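Local coordinates for protein DnaJ homolog subfamily C member 10 (Mus musculus, PDB 3APQ) that reduces disulfide bonds in the endoplasmic reticulum, serving both the correct folding of proteins and the degradation of misfolded ones, at residues Ala27-Pro32 / Tyr80-Tyr86; Tyr88-Tyr93 / His130-Pro134; Ala110-Gly114 / Ile174-Gly178; Leu116-Tyr122 / Arg148-Cys154; Glu138-Val143 / Lys190-Val194. All coordinates share one frame; numbering follows the deposited sequence.

Interaction 1 (Ala27-Pro32 / Tyr80-Tyr86)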
# COMPACT_ATOMS: atom_id res chain seq x y z
N ALA A 27 -7.72 -1.24 -15.18
CA ALA A 27 -8.17 0.17 -15.08
C ALA A 27 -7.54 1.15 -16.09
O ALA A 27 -8.24 1.97 -16.69
CB ALA A 27 -7.98 0.71 -13.63
N LEU A 28 -6.24 1.09 -16.29
CA LEU A 28 -5.60 2.03 -17.22
C LEU A 28 -6.04 1.82 -18.69
O LEU A 28 -6.04 2.79 -19.49
CB LEU A 28 -4.07 1.99 -17.05
CG LEU A 28 -3.70 2.41 -15.61
CD1 LEU A 28 -2.17 2.40 -15.43
CD2 LEU A 28 -4.33 3.78 -15.32
N LYS A 29 -6.51 0.61 -19.03
CA LYS A 29 -7.00 0.37 -20.39
C LYS A 29 -8.47 0.63 -20.48
O LYS A 29 -8.92 1.27 -21.43
CB LYS A 29 -6.67 -1.05 -20.90
CG LYS A 29 -7.43 -1.46 -22.23
CD LYS A 29 -6.66 -2.48 -23.13
CE LYS A 29 -7.24 -2.54 -24.57
NZ LYS A 29 -8.74 -2.90 -24.63
N LEU A 30 -9.22 0.18 -19.49
CA LEU A 30 -10.68 0.12 -19.59
C LEU A 30 -11.52 1.19 -18.89
O LEU A 30 -12.73 1.10 -18.96
CB LEU A 30 -11.17 -1.20 -18.98
CG LEU A 30 -10.65 -2.51 -19.61
CD1 LEU A 30 -11.30 -3.70 -18.88
CD2 LEU A 30 -10.89 -2.55 -21.11
N HIS A 31 -10.92 2.11 -18.15
CA HIS A 31 -11.67 3.04 -17.36
C HIS A 31 -12.78 3.68 -18.24
O HIS A 31 -12.49 4.16 -19.30
CB HIS A 31 -10.73 4.16 -16.89
CG HIS A 31 -11.27 4.97 -15.76
ND1 HIS A 31 -12.25 5.94 -15.93
CD2 HIS A 31 -10.97 4.95 -14.44
CE1 HIS A 31 -12.53 6.47 -14.75
NE2 HIS A 31 -11.76 5.89 -13.83
N PRO A 32 -14.02 3.73 -17.76
CA PRO A 32 -15.18 4.34 -18.48
C PRO A 32 -14.94 5.78 -18.97
O PRO A 32 -15.38 6.14 -20.06
CB PRO A 32 -16.26 4.40 -17.41
CG PRO A 32 -15.87 3.24 -16.46
CD PRO A 32 -14.37 3.28 -16.39
N TYR A 80 -15.76 4.22 -7.96
CA TYR A 80 -14.40 4.10 -8.42
C TYR A 80 -13.84 5.50 -8.60
O TYR A 80 -14.55 6.47 -8.52
CB TYR A 80 -14.26 3.22 -9.69
CG TYR A 80 -15.14 3.64 -10.84
CD1 TYR A 80 -14.79 4.71 -11.66
CD2 TYR A 80 -16.35 2.96 -11.10
CE1 TYR A 80 -15.62 5.10 -12.69
CE2 TYR A 80 -17.18 3.33 -12.14
CZ TYR A 80 -16.82 4.40 -12.94
OH TYR A 80 -17.63 4.77 -13.96
N GLU A 81 -12.54 5.56 -8.78
CA GLU A 81 -11.80 6.80 -8.88
C GLU A 81 -11.49 7.13 -10.34
O GLU A 81 -11.79 6.36 -11.23
CB GLU A 81 -10.49 6.61 -8.11
CG GLU A 81 -10.70 6.23 -6.61
CD GLU A 81 -11.26 7.38 -5.78
OE1 GLU A 81 -11.13 8.58 -6.14
OE2 GLU A 81 -11.83 7.07 -4.71
N SER A 82 -10.87 8.28 -10.56
CA SER A 82 -10.49 8.71 -11.89
C SER A 82 -9.37 7.86 -12.50
O SER A 82 -8.58 7.22 -11.78
CB SER A 82 -10.07 10.19 -11.81
OG SER A 82 -8.81 10.30 -11.16
N TRP A 83 -9.25 7.88 -13.83
CA TRP A 83 -8.12 7.23 -14.49
C TRP A 83 -6.80 7.73 -13.90
O TRP A 83 -5.87 6.95 -13.70
CB TRP A 83 -8.13 7.51 -15.98
CG TRP A 83 -7.06 6.81 -16.77
CD1 TRP A 83 -7.18 5.58 -17.38
CD2 TRP A 83 -5.78 7.32 -17.12
NE1 TRP A 83 -6.00 5.27 -18.03
CE2 TRP A 83 -5.14 6.33 -17.91
CE3 TRP A 83 -5.08 8.51 -16.80
CZ2 TRP A 83 -3.83 6.49 -18.40
CZ3 TRP A 83 -3.78 8.66 -17.31
CH2 TRP A 83 -3.17 7.65 -18.07
N SER A 84 -6.72 9.04 -13.70
CA SER A 84 -5.52 9.66 -13.15
C SER A 84 -5.15 9.09 -11.77
O SER A 84 -3.98 8.88 -11.46
CB SER A 84 -5.75 11.17 -13.00
OG SER A 84 -4.50 11.74 -12.69
N TYR A 85 -6.16 8.90 -10.94
CA TYR A 85 -5.94 8.24 -9.67
C TYR A 85 -5.26 6.88 -9.87
O TYR A 85 -4.30 6.57 -9.16
CB TYR A 85 -7.27 8.04 -8.91
CG TYR A 85 -7.13 7.23 -7.63
CD1 TYR A 85 -6.92 7.86 -6.41
CD2 TYR A 85 -7.22 5.83 -7.65
CE1 TYR A 85 -6.79 7.12 -5.24
CE2 TYR A 85 -7.10 5.08 -6.49
CZ TYR A 85 -6.86 5.74 -5.30
OH TYR A 85 -6.75 4.99 -4.17
N TYR A 86 -5.74 6.05 -10.81
CA TYR A 86 -5.11 4.72 -11.00
C TYR A 86 -3.73 4.85 -11.62
O TYR A 86 -2.83 4.04 -11.36
CB TYR A 86 -6.00 3.76 -11.81
CG TYR A 86 -7.27 3.51 -11.06
CD1 TYR A 86 -7.27 2.82 -9.85
CD2 TYR A 86 -8.47 4.05 -11.54
CE1 TYR A 86 -8.48 2.63 -9.13
CE2 TYR A 86 -9.66 3.85 -10.84
CZ TYR A 86 -9.65 3.17 -9.63
OH TYR A 86 -10.84 3.02 -8.98
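His31, first residue of the His-Pro-Asp motif that follows helix 16-30 in the J domain, reaches Glu81 and is enclosed by the aromatic side chains of segment 80-86. Two hydrogen bonds cross the contact. His31 NE2 donates to Glu81 O over 2.6 Å, almost straight (177°); Glu81 O lies in the imidazole plane, and His31 NE2 in the carbonyl plane of Glu81. With His31 CG opposite the backbone N (chi1 -164°), the ring is carried across to Glu81 O. Trp83 NE1 donates a hydrogen bond to Leu28 O at 2.9 Å, from well to the side (C=O...N angle 110°). His31 ND1 accepts from Asp33 N, so both ring nitrogens are engaged.

Around the same ring, Trp83 CB sits over one imidazole face, 4.2 Å from the centroid, while Tyr80 turns its edge to the opposite face with the centroids 5.5 Å apart and the planes perpendicular. Among the aliphatic groups, Leu28 CD2 lies over the pyrrole ring of Trp83 (3.8 Å to its centroid) and Ala27 CB covers a face of Tyr86. With an alanine in place of His31, Glu81 O would probably lose its donor and a gap would open between Tyr80, Trp83 and Tyr86.

Gripped at both nitrogens and flanked on both faces, the imidazole has little freedom to turn, consistent with segment 80-86 fixing this end of the motif that J domains present to Hsp70.

Interaction 2 (Tyr88-Tyr93 / His130-Pro134)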
# COMPACT_ATOMS: atom_id res chain seq x y z
N TYR A 88 -1.49 7.38 -11.32
CA TYR A 88 -0.43 8.02 -10.57
C TYR A 88 -0.56 7.87 -9.04
O TYR A 88 0.42 8.15 -8.35
CB TYR A 88 -0.37 9.51 -10.88
CG TYR A 88 0.03 9.83 -12.31
CD1 TYR A 88 1.35 9.61 -12.77
CD2 TYR A 88 -0.90 10.31 -13.20
CE1 TYR A 88 1.72 9.92 -14.12
CE2 TYR A 88 -0.55 10.61 -14.58
CZ TYR A 88 0.77 10.41 -15.01
OH TYR A 88 1.15 10.69 -16.32
N ASP A 89 -1.73 7.44 -8.54
CA ASP A 89 -1.97 7.52 -7.07
C ASP A 89 -2.40 6.20 -6.44
O ASP A 89 -3.05 6.19 -5.39
CB ASP A 89 -3.02 8.60 -6.74
CG ASP A 89 -2.84 9.19 -5.32
OD1 ASP A 89 -1.79 9.00 -4.65
OD2 ASP A 89 -3.77 9.84 -4.84
N PHE A 90 -2.04 5.11 -7.11
CA PHE A 90 -2.53 3.78 -6.77
C PHE A 90 -1.35 2.80 -6.72
O PHE A 90 -0.56 2.75 -7.66
CB PHE A 90 -3.57 3.34 -7.81
CG PHE A 90 -4.17 2.02 -7.48
CD1 PHE A 90 -5.14 1.91 -6.48
CD2 PHE A 90 -3.71 0.87 -8.12
CE1 PHE A 90 -5.70 0.66 -6.17
CE2 PHE A 90 -4.24 -0.40 -7.81
CZ PHE A 90 -5.26 -0.50 -6.83
N GLY A 91 -1.22 2.05 -5.63
CA GLY A 91 -0.11 1.08 -5.49
C GLY A 91 1.24 1.75 -5.68
O GLY A 91 2.09 1.26 -6.43
N ILE A 92 1.42 2.89 -5.01
CA ILE A 92 2.54 3.80 -5.25
C ILE A 92 3.89 3.12 -5.33
O ILE A 92 4.74 3.48 -6.16
CB ILE A 92 2.63 4.88 -4.02
CG1 ILE A 92 1.43 5.82 -4.13
CG2 ILE A 92 3.83 5.74 -4.07
CD1 ILE A 92 1.09 6.15 -5.63
N TYR A 93 4.12 2.20 -4.41
CA TYR A 93 5.48 1.63 -4.32
C TYR A 93 5.58 0.23 -4.83
O TYR A 93 6.58 -0.39 -4.54
CB TYR A 93 6.01 1.69 -2.86
CG TYR A 93 6.21 3.14 -2.40
CD1 TYR A 93 7.13 3.99 -3.03
CD2 TYR A 93 5.43 3.66 -1.35
CE1 TYR A 93 7.31 5.32 -2.61
CE2 TYR A 93 5.56 4.98 -0.96
CZ TYR A 93 6.52 5.79 -1.59
OH TYR A 93 6.64 7.08 -1.17
N HIS A 130 3.35 12.73 -2.62
CA HIS A 130 3.90 12.57 -3.95
C HIS A 130 5.26 13.23 -4.11
O HIS A 130 6.14 12.73 -4.87
CB HIS A 130 2.90 13.02 -5.03
CG HIS A 130 1.91 11.95 -5.37
ND1 HIS A 130 1.99 11.20 -6.52
CD2 HIS A 130 0.87 11.46 -4.66
CE1 HIS A 130 1.02 10.30 -6.52
NE2 HIS A 130 0.33 10.43 -5.40
N ASP A 131 5.45 14.32 -3.39
CA ASP A 131 6.69 15.02 -3.50
C ASP A 131 7.81 14.17 -2.93
O ASP A 131 8.91 14.18 -3.47
CB ASP A 131 6.64 16.34 -2.70
CG ASP A 131 5.89 17.46 -3.43
OD1 ASP A 131 5.48 17.26 -4.60
OD2 ASP A 131 5.71 18.54 -2.82
N LEU A 132 7.53 13.48 -1.84
CA LEU A 132 8.48 12.63 -1.12
C LEU A 132 8.75 11.27 -1.85
O LEU A 132 9.85 10.75 -1.81
CB LEU A 132 7.98 12.39 0.30
CG LEU A 132 8.74 11.31 1.06
CD1 LEU A 132 10.21 11.75 1.32
CD2 LEU A 132 8.03 10.99 2.41
N ALA A 133 7.75 10.75 -2.54
CA ALA A 133 7.89 9.44 -3.21
C ALA A 133 9.21 9.16 -3.95
O ALA A 133 9.83 8.14 -3.71
CB ALA A 133 6.68 9.14 -4.07
N PRO A 134 9.65 10.05 -4.88
CA PRO A 134 10.88 9.67 -5.58
C PRO A 134 12.07 9.57 -4.64
O PRO A 134 12.93 8.73 -4.87
CB PRO A 134 11.07 10.82 -6.59
CG PRO A 134 9.69 11.23 -6.88
CD PRO A 134 9.02 11.22 -5.52
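Asp89 meets His130, and Tyr93 meets Ala133, where the loop between helix 83-88 and strand 100-101 lies against helix 127-142 of the thioredoxin fold, just beyond the redox-active pair Cys126 and Cys129. The polar part is a histidine-carboxylate hydrogen bond. His130 is modelled in two conformers; in the one described here NE2 donates to Asp89 OD1 over 2.7 Å at 177°, so the bond may not be permanent. The acceptor is in the imidazole plane, yet the histidine approaches from above the carboxylate, the two planes being 61° apart. Asp89 CG stands anti to the backbone N (chi1 -153°), which brings the carboxylate toward the helix. Its other oxygen, OD2, accepts from Gly125 N, so one acid can tie its loop both to the helix and to the residues before it.

The apolar part lies one turn further on. Ile92 CG2 approaches Ala133 CB rather loosely, at 4.4 Å, and at the same time covers the centre of one face of the Tyr93 ring. This ring also meets Trp136, and its far end reaches the helix backbone. There the phenolic oxygen abuts the small alanine, with Tyr93 OH 3.4 Å from Ala133 CA and Tyr93 CE1 4.1 Å from Ala133 CB.

Interaction 3 (Ala110-Gly114 / Ile174-Gly178)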
# COMPACT_ATOMS: atom_id res chain seq x y z
N ALA A 110 6.04 -7.00 11.45
CA ALA A 110 7.24 -6.17 11.30
C ALA A 110 7.66 -5.53 12.61
O ALA A 110 8.82 -5.64 13.03
CB ALA A 110 6.98 -5.06 10.28
N VAL A 111 6.72 -4.82 13.25
CA VAL A 111 7.09 -4.11 14.51
C VAL A 111 7.33 -5.07 15.71
O VAL A 111 7.96 -4.71 16.71
CB VAL A 111 6.14 -2.91 14.84
CG1 VAL A 111 6.08 -1.95 13.64
CG2 VAL A 111 4.74 -3.40 15.23
N ASN A 112 6.87 -6.31 15.60
CA ASN A 112 7.07 -7.28 16.67
C ASN A 112 8.33 -8.13 16.48
O ASN A 112 8.80 -8.76 17.43
CB ASN A 112 5.85 -8.20 16.80
CG ASN A 112 5.82 -8.95 18.15
OD1 ASN A 112 5.60 -8.35 19.22
ND2 ASN A 112 6.02 -10.25 18.10
N SER A 113 8.84 -8.18 15.25
CA SER A 113 9.89 -9.11 14.88
C SER A 113 11.21 -8.80 15.55
O SER A 113 11.99 -9.70 15.74
CB SER A 113 10.12 -9.12 13.36
OG SER A 113 10.79 -7.91 12.95
N GLY A 114 11.49 -7.54 15.86
CA GLY A 114 12.84 -7.17 16.32
C GLY A 114 13.71 -6.53 15.23
O GLY A 114 14.78 -6.00 15.51
N ILE A 174 10.36 5.37 12.68
CA ILE A 174 11.22 4.20 12.73
C ILE A 174 10.84 3.33 13.95
O ILE A 174 10.50 3.85 15.04
CB ILE A 174 12.68 4.63 12.61
CG1 ILE A 174 13.58 3.46 12.27
CG2 ILE A 174 13.15 5.36 13.84
CD1 ILE A 174 14.89 3.88 11.54
N PHE A 175 10.80 2.01 13.74
CA PHE A 175 10.27 1.07 14.76
C PHE A 175 11.27 -0.05 14.99
O PHE A 175 11.93 -0.55 14.06
CB PHE A 175 8.98 0.37 14.25
CG PHE A 175 7.82 1.27 13.98
CD1 PHE A 175 6.89 1.55 14.99
CD2 PHE A 175 7.63 1.82 12.70
CE1 PHE A 175 5.76 2.39 14.76
CE2 PHE A 175 6.52 2.67 12.45
CZ PHE A 175 5.59 2.97 13.51
N ARG A 176 11.37 -0.51 16.24
CA ARG A 176 11.99 -1.80 16.49
C ARG A 176 11.36 -2.40 17.76
O ARG A 176 11.30 -1.72 18.80
CB ARG A 176 13.51 -1.70 16.64
CG ARG A 176 14.22 -3.07 16.56
CD ARG A 176 15.45 -3.15 17.44
NE ARG A 176 16.02 -1.84 17.72
CZ ARG A 176 17.03 -1.28 17.05
NH1 ARG A 176 17.61 -1.93 16.02
NH2 ARG A 176 17.47 -0.07 17.40
N SER A 177 10.89 -3.65 17.67
CA SER A 177 10.37 -4.35 18.83
C SER A 177 11.13 -3.99 20.11
O SER A 177 12.37 -3.99 20.14
CB SER A 177 10.46 -5.87 18.63
OG SER A 177 9.83 -6.51 19.72
N GLY A 178 10.38 -3.69 21.17
CA GLY A 178 11.02 -3.39 22.46
C GLY A 178 11.41 -1.93 22.61
O GLY A 178 11.83 -1.51 23.71
O HOH W 1 10.84 -4.96 15.18
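The C-terminal end of helix 104-113 in the thioredoxin fold meets the turn that leaves strand 171-175, with Val111 against Phe175 and Gly114 beside Ser177. Val111 CG1 is the methyl that touches: it makes an off-centre CH-pi contact with the phenyl ring, 3.7 Å from Phe175 CG. Phe175 CG stands opposite its carbonyl carbon (chi1 -63°), which lays the ring alongside Val111, and the ring also meets Phe107 of the same helix edge to face.

Beyond this apolar pair the contact is made mostly by backbone. A water accepts from Gly114 N at 2.7 Å and from Ser177 N at 2.8 Å, joining the two segments where direct amide-to-carbonyl pairing is absent. Ala110 O, 3.0 Å from this water, is among the acceptors within reach of its protons. Ser177 OG adds a weak hydrogen bond to Asn112 O (3.4 Å), while Ser177 CB packs against Gly114 N. The aliphatic part of Arg176 also comes close, with CG 3.2 Å from Gly114 O.

Gly114 leaves the helix with positive phi (101°), where a CB would collide with the carbonyl oxygen of Ser113. Helix 104-113 thus packs beside the end of inner strand 171-175, in the helix-flanked mixed sheet of the thioredoxin fold.

Interaction 4 (Leu116-Tyr122 / Arg148-Cys154)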
# COMPACT_ATOMS: atom_id res chain seq x y z
N LEU A 116 14.76 -3.66 12.47
CA LEU A 116 14.60 -2.20 12.43
C LEU A 116 13.81 -1.81 11.15
O LEU A 116 14.24 -2.16 10.05
CB LEU A 116 15.97 -1.53 12.44
CG LEU A 116 15.98 -0.00 12.25
CD1 LEU A 116 15.28 0.62 13.45
CD2 LEU A 116 17.36 0.58 12.13
N TRP A 117 12.67 -1.16 11.31
CA TRP A 117 11.82 -0.77 10.16
C TRP A 117 11.64 0.73 10.12
O TRP A 117 11.31 1.36 11.16
CB TRP A 117 10.44 -1.39 10.31
CG TRP A 117 10.35 -2.79 9.83
CD1 TRP A 117 10.59 -3.95 10.56
CD2 TRP A 117 9.96 -3.22 8.51
NE1 TRP A 117 10.34 -5.06 9.75
CE2 TRP A 117 9.99 -4.64 8.50
CE3 TRP A 117 9.62 -2.54 7.34
CZ2 TRP A 117 9.65 -5.40 7.35
CZ3 TRP A 117 9.28 -3.29 6.20
CH2 TRP A 117 9.33 -4.71 6.22
N PHE A 118 11.76 1.34 8.95
CA PHE A 118 11.49 2.74 8.80
C PHE A 118 10.36 2.82 7.78
O PHE A 118 10.52 2.35 6.63
CB PHE A 118 12.77 3.37 8.24
CG PHE A 118 12.77 4.89 8.19
CD1 PHE A 118 13.80 5.52 7.51
CD2 PHE A 118 11.83 5.69 8.90
CE1 PHE A 118 13.88 6.93 7.47
CE2 PHE A 118 11.90 7.08 8.86
CZ PHE A 118 12.93 7.72 8.14
N VAL A 119 9.22 3.32 8.25
CA VAL A 119 7.96 3.25 7.52
C VAL A 119 7.39 4.64 7.18
O VAL A 119 7.33 5.54 8.03
CB VAL A 119 6.92 2.45 8.35
CG1 VAL A 119 5.53 2.39 7.61
CG2 VAL A 119 7.48 1.06 8.63
N ASN A 120 7.00 4.79 5.92
CA ASN A 120 6.38 5.98 5.39
C ASN A 120 4.88 5.73 5.38
O ASN A 120 4.40 4.88 4.59
CB ASN A 120 6.87 6.20 3.96
CG ASN A 120 6.16 7.33 3.24
OD1 ASN A 120 5.31 8.01 3.82
ND2 ASN A 120 6.55 7.57 2.00
N PHE A 121 4.17 6.45 6.25
CA PHE A 121 2.70 6.43 6.32
C PHE A 121 2.20 7.54 5.41
O PHE A 121 2.45 8.73 5.65
CB PHE A 121 2.17 6.68 7.75
CG PHE A 121 2.45 5.56 8.71
CD1 PHE A 121 1.49 4.60 8.97
CD2 PHE A 121 3.67 5.51 9.39
CE1 PHE A 121 1.76 3.56 9.86
CE2 PHE A 121 3.96 4.46 10.28
CZ PHE A 121 2.99 3.50 10.51
N TYR A 122 1.52 7.15 4.35
CA TYR A 122 1.06 8.13 3.35
C TYR A 122 -0.44 7.98 3.11
O TYR A 122 -1.09 7.10 3.67
CB TYR A 122 1.92 7.95 2.05
CG TYR A 122 1.70 6.62 1.34
CD1 TYR A 122 0.76 6.54 0.34
CD2 TYR A 122 2.41 5.45 1.67
CE1 TYR A 122 0.47 5.36 -0.32
CE2 TYR A 122 2.12 4.20 0.96
CZ TYR A 122 1.16 4.20 -0.04
OH TYR A 122 0.80 3.09 -0.82
N ARG A 148 15.03 -2.36 7.24
CA ARG A 148 13.85 -2.62 6.43
C ARG A 148 13.10 -1.33 6.18
O ARG A 148 12.81 -0.54 7.12
CB ARG A 148 12.90 -3.61 7.11
CG ARG A 148 13.58 -4.83 7.67
CD ARG A 148 14.01 -5.81 6.60
NE ARG A 148 13.05 -6.24 5.58
CZ ARG A 148 12.20 -7.27 5.62
NH1 ARG A 148 12.09 -8.06 6.67
NH2 ARG A 148 11.46 -7.55 4.54
N ILE A 149 12.70 -1.13 4.92
CA ILE A 149 12.03 0.08 4.54
C ILE A 149 10.60 -0.30 4.13
O ILE A 149 10.38 -1.17 3.27
CB ILE A 149 12.75 0.83 3.35
CG1 ILE A 149 14.24 1.12 3.65
CG2 ILE A 149 11.88 2.02 2.84
CD1 ILE A 149 14.51 1.87 4.95
N GLY A 150 9.65 0.39 4.77
CA GLY A 150 8.20 0.11 4.59
C GLY A 150 7.39 1.32 4.15
O GLY A 150 7.87 2.47 4.17
N ALA A 151 6.16 1.04 3.74
CA ALA A 151 5.21 2.08 3.39
C ALA A 151 3.87 1.57 3.85
O ALA A 151 3.59 0.36 3.75
CB ALA A 151 5.21 2.31 1.86
N VAL A 152 3.04 2.47 4.38
CA VAL A 152 1.66 2.12 4.76
C VAL A 152 0.69 3.09 4.07
O VAL A 152 0.81 4.31 4.21
CB VAL A 152 1.43 2.13 6.27
CG1 VAL A 152 -0.07 2.08 6.58
CG2 VAL A 152 2.12 0.96 6.98
N ASN A 153 -0.27 2.54 3.33
CA ASN A 153 -1.29 3.34 2.69
C ASN A 153 -2.43 3.51 3.68
O ASN A 153 -3.31 2.61 3.85
CB ASN A 153 -1.79 2.65 1.41
CG ASN A 153 -2.89 3.44 0.70
OD1 ASN A 153 -3.29 4.52 1.14
ND2 ASN A 153 -3.41 2.87 -0.39
N CYS A 154 -2.44 4.67 4.32
CA CYS A 154 -3.52 5.02 5.23
C CYS A 154 -4.88 5.14 4.57
O CYS A 154 -5.88 5.03 5.28
CB CYS A 154 -3.23 6.28 6.03
SG CYS A 154 -1.71 6.12 6.97
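Gly150 O is gripped by Asn120 N at 3.0 Å, by the CA-H of Val119, and weakly by Trp136 NE1 from helix 127-142. It belongs to a ladder of seven backbone hydrogen bonds, from Arg148 N to Leu116 O through to Cys154 N to Tyr122 O, that joins the strands in parallel.

On the side of Val119 and Phe121, Trp117 CG stands opposite its carbonyl carbon (chi1 -83°), bringing the indole against Arg148: Arg148 CB lies 3.3 Å from the six-membered ring centroid, and Trp117 CZ2 sits over the guanidinium, whose NH1 is salt-bridged to Glu115. The indole edge faces Gly150, where a CB would crowd it. An alanine at Trp117 removes the indole and would probably leave Arg148 freer to turn and a gap beside Gly150. Further along, Phe121 CD1 meets Val152 CB at 3.7 Å.

On the other side, Tyr122 lays its ring over Asn153 CA. Cys154, disulfide-bonded to Cys161, ends the ladder. Strands 117-122 and 148-153, linked by helix 127-142, form the beta-alpha-beta crossover of the thioredoxin fold.

Interaction 5 (Glu138-Val143 / Lys190-Val194)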
# COMPACT_ATOMS: atom_id res chain seq x y z
N GLU A 138 14.66 6.48 -3.82
CA GLU A 138 16.12 6.61 -3.97
C GLU A 138 16.81 6.24 -2.64
O GLU A 138 17.84 5.53 -2.63
CB GLU A 138 16.50 8.05 -4.41
CG GLU A 138 18.05 8.26 -4.50
CD GLU A 138 18.48 9.71 -4.82
OE1 GLU A 138 17.78 10.68 -4.39
OE2 GLU A 138 19.56 9.86 -5.47
N PHE A 139 16.22 6.69 -1.54
CA PHE A 139 16.74 6.37 -0.21
C PHE A 139 16.70 4.84 0.02
O PHE A 139 17.69 4.24 0.51
CB PHE A 139 15.88 7.12 0.82
CG PHE A 139 15.90 6.53 2.19
CD1 PHE A 139 17.04 6.58 2.96
CD2 PHE A 139 14.77 5.92 2.71
CE1 PHE A 139 17.05 6.02 4.25
CE2 PHE A 139 14.79 5.35 3.96
CZ PHE A 139 15.95 5.41 4.73
N ALA A 140 15.56 4.22 -0.31
CA ALA A 140 15.41 2.77 -0.09
C ALA A 140 16.46 1.97 -0.87
O ALA A 140 16.99 0.96 -0.37
CB ALA A 140 13.94 2.27 -0.44
N LYS A 141 16.83 2.43 -2.05
CA LYS A 141 17.92 1.77 -2.78
C LYS A 141 19.24 1.94 -2.09
O LYS A 141 20.06 1.02 -2.06
CB LYS A 141 18.05 2.35 -4.17
CG LYS A 141 16.82 2.09 -5.01
CD LYS A 141 16.82 3.12 -6.04
CE LYS A 141 16.96 2.52 -7.35
NZ LYS A 141 15.56 2.51 -7.77
N GLU A 142 19.46 3.14 -1.56
CA GLU A 142 20.78 3.43 -0.97
C GLU A 142 21.06 2.60 0.27
O GLU A 142 22.18 2.09 0.45
CB GLU A 142 20.90 4.93 -0.68
CG GLU A 142 22.16 5.28 0.02
CD GLU A 142 22.70 6.64 -0.36
OE1 GLU A 142 22.13 7.31 -1.26
OE2 GLU A 142 23.68 7.06 0.29
N VAL A 143 20.04 2.43 1.11
CA VAL A 143 20.16 1.67 2.34
C VAL A 143 19.65 0.24 2.24
O VAL A 143 19.43 -0.43 3.26
CB VAL A 143 19.43 2.39 3.54
CG1 VAL A 143 20.06 3.75 3.86
CG2 VAL A 143 17.92 2.50 3.31
N LYS A 190 17.24 13.11 0.53
CA LYS A 190 17.77 11.75 0.60
C LYS A 190 18.91 11.63 1.63
O LYS A 190 18.95 10.68 2.41
CB LYS A 190 18.24 11.24 -0.76
CG LYS A 190 18.86 9.83 -0.64
CD LYS A 190 19.67 9.45 -1.84
CE LYS A 190 20.66 10.56 -2.23
NZ LYS A 190 21.84 10.62 -1.29
N GLU A 191 19.79 12.64 1.69
CA GLU A 191 20.93 12.55 2.63
C GLU A 191 20.45 12.61 4.09
O GLU A 191 20.96 11.87 4.95
CB GLU A 191 22.06 13.53 2.27
CG GLU A 191 22.42 13.47 0.76
CD GLU A 191 21.61 14.49 -0.16
OE1 GLU A 191 20.31 14.63 -0.17
OE2 GLU A 191 22.35 15.16 -0.92
N SER A 192 19.43 13.42 4.36
CA SER A 192 18.83 13.48 5.70
C SER A 192 18.20 12.15 6.13
O SER A 192 18.34 11.74 7.27
CB SER A 192 17.77 14.59 5.78
OG SER A 192 17.00 14.50 6.98
N LEU A 193 17.47 11.51 5.21
CA LEU A 193 16.84 10.20 5.49
C LEU A 193 17.91 9.16 5.77
O LEU A 193 17.83 8.43 6.77
CB LEU A 193 15.96 9.78 4.31
CG LEU A 193 14.69 10.65 4.15
CD1 LEU A 193 14.02 10.40 2.75
CD2 LEU A 193 13.63 10.32 5.22
N VAL A 194 18.96 9.15 4.95
CA VAL A 194 20.09 8.21 5.12
C VAL A 194 20.77 8.41 6.48
O VAL A 194 20.93 7.44 7.21
CB VAL A 194 21.10 8.31 4.02
CG1 VAL A 194 22.35 7.47 4.36
CG2 VAL A 194 20.49 7.84 2.65
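Phe139 fills the tight part of this contact between helices 127-142 and 190-202, whose short segments run at 44° with axes 9.6 Å apart. Leu193 CB sits over one face of its ring, 3.9 Å from the centroid, and Val143 CG2 covers the opposite face from its own segment. Val194 CG2 meets the ring edge in its plane, 3.7 Å from Phe139 CD1. The phenyl also touches Trp136 and, in strand 148-153, Ile149.

Towards solvent the contact slackens into charged chains. Lys190 leaves its backbone extended, then bends at chi3 (49°) and chi4 (75°), which brings NZ to Glu142 OE1 at 3.3 Å. This salt bridge includes only a weak hydrogen bond. Glu138 crosses the lysine at about a right angle, its carboxylate beside the methylenes CD and CE, while Glu138 OE2 remains 4.8 Å from Lys190 NZ.

With the phenyl covered on both faces and the salt bridge long, apolar contact probably does most of the holding, two acidic groups near one lysine adding a looser electrostatic attraction on the exposed side.

Overall arrangement
Interaction 1 comes first along the chain of this J-Trx1 fragment; interaction 2 opens next and crosses interactions 3 and 4. Interactions 1 and 2 touch through Tyr85 and Phe90, centres 16 Å apart. Interactions 3, 4 and 5 lie within the thioredoxin domain. Interaction 4 is nested in the loop closed by interaction 3, beside it in the sheet, where Phe175 N probably bonds Trp117 O. Interaction 5 shares helix 127-142 with interaction 2 and packs Phe139 against Phe118 and Ile149 of interaction 4. Tyr93 of interaction 2 packs on Asn120 and Ala151 of interaction 4, centres 13 Å apart. Through segments 80-86 and 88-93, this continuous packing probably sets the J domain against the thioredoxin domain.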